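Long-range contacts in cysteine-rich repeat secretory protein 15 (Arabidopsis thaliana, PDB 6GRF), which probably modulates cell-to-cell trafficking at plasmodesmata and carries a lectin-like tandem DUF26 ectodomain: residues 65-70 with 169-174; 165-170 with 206-211. All coordinates share one frame; numbering follows the deposited sequence. Where two conformers were deposited one is given.

Interaction 1: residues 65-70 with 169-174; sequences LYQCRD and QCVGDL
Gln67 and Gln169 lay their carboxamides one over the other, with the two planes 13° apart. The end of Gln169 sits over one face of the Gln67 amide. The atoms modelled as Gln169 OE1 and Gln67 CD are 4.1 Å apart. The O and N ends of both amides are probably interchanged, so their polar partners are left open. Gln67 holds CG anti to the backbone N (chi1 177°), and its chain then bends about the CB-CG bond. This carries its tip past Val171 to the backbone of Gly172, where the modelled NE2 of Gln67 is 2.8 Å from Gly172 N. The tip of Gln169 reaches the 69-70 backbone and the carboxylate of Asp70, with Gln169 OE1 as modelled 3.2 Å from Asp70 OD2. That carboxylate is turned 50° from the amide.

At the other end Leu65 meets one apolar and one charged side chain. Leu65 CD2 stands squarely over the carboxylate face of Asp173, 3.6 Å from Asp173 CG. Asp173 OD2 takes hydrogen bonds from Gln206 NE2 and Gly116 N, so the oxygen has its polar partners outside this contact, and the methyl rests on the flat of the group. Val171 CG1 lies against both methyls of Leu65, 3.9 Å from Leu65 CD2. A type I turn from Val171 to Leu174 brings Gly172 and Asp173 round to these side chains. It is closed by Leu174 N bonding to Val171 O at 3.2 Å.

Cys68 and Cys170 point away, into the disulfides Cys68-Cys77 and Cys170-Cys179. Each opens the C-X8-C-X2-C motif of its own DUF26 repeat. The contact therefore joins equivalent strand ends, 62-68 and 164-170, at the interface of a tandem DUF26 ectodomain.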
loop_
_atom_site.group_PDB
_atom_site.type_symbol
_atom_site.label_atom_id
_atom_site.label_comp_id
_atom_site.label_asym_id
_atom_site.label_seq_id
_atom_site.Cartn_x
_atom_site.Cartn_y
_atom_site.Cartn_z
ATOM N N LEU A 65 -8.666 0.826 -6.546
ATOM C CA LEU A 65 -7.516 0.258 -7.216
ATOM C C LEU A 65 -6.966 -0.909 -6.387
ATOM O O LEU A 65 -7.354 -1.123 -5.230
ATOM C CB LEU A 65 -6.457 1.347 -7.440
ATOM C CG LEU A 65 -5.987 2.136 -6.212
ATOM C CD1 LEU A 65 -5.147 1.300 -5.261
ATOM C CD2 LEU A 65 -5.207 3.354 -6.643
ATOM N N TYR A 66 -6.075 -1.673 -7.020
ATOM C CA TYR A 66 -5.259 -2.656 -6.356
ATOM C C TYR A 66 -3.831 -2.511 -6.884
ATOM O O TYR A 66 -3.604 -2.032 -7.986
ATOM C CB TYR A 66 -5.794 -4.073 -6.577
ATOM C CG TYR A 66 -5.615 -4.581 -7.986
ATOM C CD1 TYR A 66 -4.515 -5.344 -8.343
ATOM C CD2 TYR A 66 -6.541 -4.282 -8.974
ATOM C CE1 TYR A 66 -4.334 -5.790 -9.642
ATOM C CE2 TYR A 66 -6.376 -4.727 -10.278
ATOM C CZ TYR A 66 -5.266 -5.482 -10.615
ATOM O OH TYR A 66 -5.097 -5.911 -11.898
ATOM N N GLN A 67 -2.868 -2.927 -6.057
ATOM C CA GLN A 67 -1.454 -2.954 -6.427
ATOM C C GLN A 67 -0.854 -4.213 -5.800
ATOM O O GLN A 67 -0.858 -4.324 -4.584
ATOM C CB GLN A 67 -0.781 -1.664 -5.947
ATOM C CG GLN A 67 0.711 -1.604 -6.223
ATOM C CD GLN A 67 0.987 -1.533 -7.707
ATOM O OE1 GLN A 67 1.446 -2.493 -8.327
ATOM N NE2 GLN A 67 0.727 -0.387 -8.288
ATOM N N CYS A 68 -0.405 -5.157 -6.633
ATOM C CA CYS A 68 0.389 -6.285 -6.161
ATOM C C CYS A 68 1.859 -5.864 -6.074
ATOM O O CYS A 68 2.282 -4.921 -6.730
ATOM C CB CYS A 68 0.275 -7.495 -7.079
ATOM S SG CYS A 68 -1.389 -8.208 -7.096
ATOM N N ARG A 69 2.629 -6.588 -5.259
ATOM C CA ARG A 69 4.071 -6.455 -5.289
ATOM C C ARG A 69 4.534 -6.725 -6.725
ATOM O O ARG A 69 4.248 -7.772 -7.277
ATOM C CB ARG A 69 4.724 -7.397 -4.276
ATOM C CG ARG A 69 5.015 -6.743 -2.934
ATOM C CD ARG A 69 5.618 -7.710 -1.927
ATOM N NE ARG A 69 6.948 -8.171 -2.285
ATOM C CZ ARG A 69 8.081 -7.603 -1.872
ATOM N NH1 ARG A 69 8.041 -6.437 -1.247
ATOM N NH2 ARG A 69 9.248 -8.199 -2.071
ATOM N N ASP A 70 5.236 -5.750 -7.310
ATOM C CA ASP A 70 5.679 -5.790 -8.707
ATOM C C ASP A 70 6.733 -6.883 -8.935
ATOM O O ASP A 70 7.011 -7.217 -10.075
ATOM C CB ASP A 70 6.260 -4.440 -9.143
ATOM C CG ASP A 70 5.283 -3.513 -9.847
ATOM O OD1 ASP A 70 4.449 -4.018 -10.628
ATOM O OD2 ASP A 70 5.372 -2.285 -9.618
ATOM N N GLN A 169 7.799 0.870 -2.770
ATOM C CA GLN A 169 6.801 0.630 -3.810
ATOM C C GLN A 169 5.909 1.874 -3.862
ATOM O O GLN A 169 5.476 2.353 -2.815
ATOM C CB GLN A 169 6.039 -0.659 -3.479
ATOM C CG GLN A 169 4.763 -0.912 -4.282
ATOM C CD GLN A 169 4.953 -1.895 -5.412
ATOM O OE1 GLN A 169 4.902 -1.525 -6.587
ATOM N NE2 GLN A 169 5.194 -3.151 -5.076
ATOM N N CYS A 170 5.728 2.418 -5.071
ATOM C CA CYS A 170 4.684 3.415 -5.365
ATOM C C CYS A 170 3.467 2.729 -5.984
ATOM O O CYS A 170 3.615 1.888 -6.883
ATOM C CB CYS A 170 5.178 4.468 -6.342
ATOM S SG CYS A 170 6.230 5.699 -5.539
ATOM N N VAL A 171 2.273 3.136 -5.546
ATOM C CA VAL A 171 1.038 2.638 -6.140
ATOM C C VAL A 171 0.932 3.215 -7.558
ATOM O O VAL A 171 1.223 4.369 -7.779
ATOM C CB VAL A 171 -0.184 2.966 -5.266
ATOM C CG1 VAL A 171 -1.478 2.530 -5.933
ATOM C CG2 VAL A 171 -0.062 2.325 -3.894
ATOM N N GLY A 172 0.477 2.384 -8.496
ATOM C CA GLY A 172 0.575 2.614 -9.946
ATOM C C GLY A 172 -0.302 3.745 -10.477
ATOM O O GLY A 172 -0.248 3.997 -11.657
ATOM N N ASP A 173 -1.079 4.425 -9.616
ATOM C CA ASP A 173 -1.905 5.575 -10.016
ATOM C C ASP A 173 -1.116 6.894 -9.956
ATOM O O ASP A 173 -1.608 7.910 -10.414
ATOM C CB ASP A 173 -3.205 5.661 -9.200
ATOM C CG ASP A 173 -3.064 6.045 -7.730
ATOM O OD1 ASP A 173 -2.107 5.582 -7.096
ATOM O OD2 ASP A 173 -3.951 6.769 -7.220
ATOM N N LEU A 174 0.125 6.875 -9.447
ATOM C CA LEU A 174 0.926 8.091 -9.268
ATOM C C LEU A 174 1.789 8.368 -10.500
ATOM O O LEU A 174 2.342 7.470 -11.092
ATOM C CB LEU A 174 1.845 7.909 -8.054
ATOM C CG LEU A 174 1.200 7.963 -6.672
ATOM C CD1 LEU A 174 2.287 8.051 -5.612
ATOM C CD2 LEU A 174 0.244 9.139 -6.543
#

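Interaction 2: residues 165-170 with 206-211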
loop_
_atom_site.group_PDB
_atom_site.type_symbol
_atom_site.label_atom_id
_atom_site.label_comp_id
_atom_site.label_asym_id
_atom_site.label_seq_id
_atom_site.Cartn_x
_atom_site.Cartn_y
_atom_site.Cartn_z
ATOM N N GLU A 165 19.130 -3.659 4.157
ATOM C CA GLU A 165 18.291 -3.903 2.983
ATOM C C GLU A 165 17.036 -3.034 3.096
ATOM O O GLU A 165 16.575 -2.758 4.202
ATOM C CB GLU A 165 17.840 -5.365 2.883
ATOM C CG GLU A 165 18.694 -6.242 1.975
ATOM C CD GLU A 165 17.897 -7.151 1.045
ATOM O OE1 GLU A 165 17.103 -6.625 0.240
ATOM O OE2 GLU A 165 18.072 -8.386 1.124
ATOM N N GLY A 166 16.496 -2.635 1.941
ATOM C CA GLY A 166 15.306 -1.809 1.853
ATOM C C GLY A 166 14.429 -2.184 0.669
ATOM O O GLY A 166 14.887 -2.770 -0.285
ATOM N N TYR A 167 13.147 -1.820 0.763
ATOM C CA TYR A 167 12.160 -2.036 -0.282
ATOM C C TYR A 167 11.192 -0.851 -0.250
ATOM O O TYR A 167 10.772 -0.408 0.834
ATOM C CB TYR A 167 11.433 -3.368 -0.093
ATOM C CG TYR A 167 10.477 -3.702 -1.205
ATOM C CD1 TYR A 167 9.204 -3.151 -1.245
ATOM C CD2 TYR A 167 10.861 -4.528 -2.248
ATOM C CE1 TYR A 167 8.332 -3.422 -2.287
ATOM C CE2 TYR A 167 9.999 -4.810 -3.297
ATOM C CZ TYR A 167 8.728 -4.265 -3.308
ATOM O OH TYR A 167 7.867 -4.539 -4.327
ATOM N N ALA A 168 10.920 -0.297 -1.427
ATOM C CA ALA A 168 9.899 0.735 -1.587
ATOM C C ALA A 168 9.063 0.448 -2.837
ATOM O O ALA A 168 9.548 -0.126 -3.806
ATOM C CB ALA A 168 10.519 2.105 -1.667
ATOM N N GLN A 169 7.799 0.870 -2.770
ATOM C CA GLN A 169 6.801 0.630 -3.810
ATOM C C GLN A 169 5.909 1.874 -3.862
ATOM O O GLN A 169 5.476 2.353 -2.815
ATOM C CB GLN A 169 6.039 -0.659 -3.479
ATOM C CG GLN A 169 4.763 -0.912 -4.282
ATOM C CD GLN A 169 4.953 -1.895 -5.412
ATOM O OE1 GLN A 169 4.902 -1.525 -6.587
ATOM N NE2 GLN A 169 5.194 -3.151 -5.076
ATOM N N CYS A 170 5.728 2.418 -5.071
ATOM C CA CYS A 170 4.684 3.415 -5.365
ATOM C C CYS A 170 3.467 2.729 -5.984
ATOM O O CYS A 170 3.615 1.888 -6.883
ATOM C CB CYS A 170 5.178 4.468 -6.342
ATOM S SG CYS A 170 6.230 5.699 -5.539
ATOM N N GLN A 206 -0.329 6.318 -0.881
ATOM C CA GLN A 206 -0.023 5.974 -2.289
ATOM C C GLN A 206 1.372 5.330 -2.471
ATOM O O GLN A 206 1.798 5.083 -3.613
ATOM C CB GLN A 206 -0.151 7.237 -3.137
ATOM C CG GLN A 206 -1.567 7.806 -3.196
ATOM C CD GLN A 206 -2.355 7.241 -4.353
ATOM O OE1 GLN A 206 -2.350 6.038 -4.597
ATOM N NE2 GLN A 206 -3.019 8.115 -5.094
ATOM N N CYS A 207 2.073 5.029 -1.372
ATOM C CA CYS A 207 3.398 4.396 -1.445
ATOM C C CYS A 207 3.760 3.808 -0.083
ATOM O O CYS A 207 3.078 4.072 0.913
ATOM C CB CYS A 207 4.471 5.385 -1.884
ATOM S SG CYS A 207 4.746 6.765 -0.740
ATOM N N TYR A 208 4.819 2.991 -0.065
ATOM C CA TYR A 208 5.419 2.567 1.189
ATOM C C TYR A 208 6.912 2.262 1.004
ATOM O O TYR A 208 7.418 2.128 -0.100
ATOM C CB TYR A 208 4.685 1.367 1.783
ATOM C CG TYR A 208 4.849 0.054 1.064
ATOM C CD1 TYR A 208 3.952 -0.354 0.089
ATOM C CD2 TYR A 208 5.864 -0.825 1.404
ATOM C CE1 TYR A 208 4.069 -1.590 -0.534
ATOM C CE2 TYR A 208 6.008 -2.055 0.782
ATOM C CZ TYR A 208 5.103 -2.444 -0.190
ATOM O OH TYR A 208 5.238 -3.662 -0.799
ATOM N N ALA A 209 7.592 2.147 2.139
ATOM C CA ALA A 209 9.010 1.907 2.208
ATOM C C ALA A 209 9.319 1.199 3.528
ATOM O O ALA A 209 8.715 1.516 4.555
ATOM C CB ALA A 209 9.747 3.211 2.087
ATOM N N ARG A 210 10.236 0.226 3.451
ATOM C CA ARG A 210 10.656 -0.630 4.556
ATOM C C ARG A 210 12.180 -0.729 4.509
ATOM O O ARG A 210 12.752 -0.729 3.451
ATOM C CB ARG A 210 10.177 -2.087 4.441
ATOM C CG ARG A 210 8.686 -2.294 4.243
ATOM C CD ARG A 210 8.195 -3.684 4.635
ATOM N NE ARG A 210 8.414 -4.678 3.596
ATOM C CZ ARG A 210 9.528 -5.392 3.463
ATOM N NH1 ARG A 210 10.494 -5.261 4.360
ATOM N NH2 ARG A 210 9.671 -6.224 2.440
ATOM N N TYR A 211 12.808 -0.867 5.669
ATOM C CA TYR A 211 14.213 -1.303 5.725
ATOM C C TYR A 211 14.360 -2.273 6.899
ATOM O O TYR A 211 13.567 -2.248 7.835
ATOM C CB TYR A 211 15.178 -0.117 5.840
ATOM C CG TYR A 211 15.201 0.482 7.220
ATOM C CD1 TYR A 211 15.980 -0.068 8.225
ATOM C CD2 TYR A 211 14.370 1.538 7.549
ATOM C CE1 TYR A 211 15.953 0.435 9.513
ATOM C CE2 TYR A 211 14.351 2.070 8.826
ATOM C CZ TYR A 211 15.145 1.515 9.810
ATOM O OH TYR A 211 15.120 2.031 11.070
#
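Tyr167 and Tyr208 bury the most surface here, followed by Gln169. All three rise from the same face of an antiparallel strand pair, 165-170 with 207-211. Tyr208 holds CG between its backbone N and carbonyl carbon (chi1 71°), which tips its ring across to the neighbouring strand. One ring face receives Gln169 CB in a CH-pi contact, 4.1 Å from the Tyr208 centroid. The outer end of the ring comes up beside Tyr167, with Tyr208 OH 3.4 Å from Tyr167 CE1. The Tyr167 ring also forms a cation-pi contact with Arg69 of the first repeat. Arg210 bends at chi3, and Tyr167 CB lies over one face of its guanidinium, toward the rim.

The same residues carry the backbone ladder. Tyr167 and Arg210 are a hydrogen-bonded pair, and Arg210 N reaches Tyr167 O at 2.7 Å. Gln169 and Tyr208 form the next such pair, with Tyr208 N 2.9 Å from Gln169 O. On the other face Ala168 CB meets Ala209 CB at 4.0 Å, and Leu183 of helix 176-193 packs on Ala168. The chemistry thus differs by face: Ala168, Ala209 and the disulfide cysteines lie on the helix side, with Tyr211 at the far end, while aromatic and polar groups face the first repeat.

How the interactions relate
Both interactions are largely buried, and both use strand 164-170, sharing Gln169 and Cys170. Interaction 2 lies inside the sheet of the second repeat and rests on regular backbone bonding. Interaction 1 joins the two repeats and depends on side chains and a turn, with Gly172 exposed at its margin. The two meet at several points. Gln206 O of interaction 2 probably accepts a hydrogen bond from Val171 N at 2.8 Å, which ties the start of the turn to the residue just before strand 207-213. Leu174 CD1 packs on Gln206 CB at 3.6 Å. The side-chain face built by interaction 2 thus supplies part of the surface against which the first repeat packs.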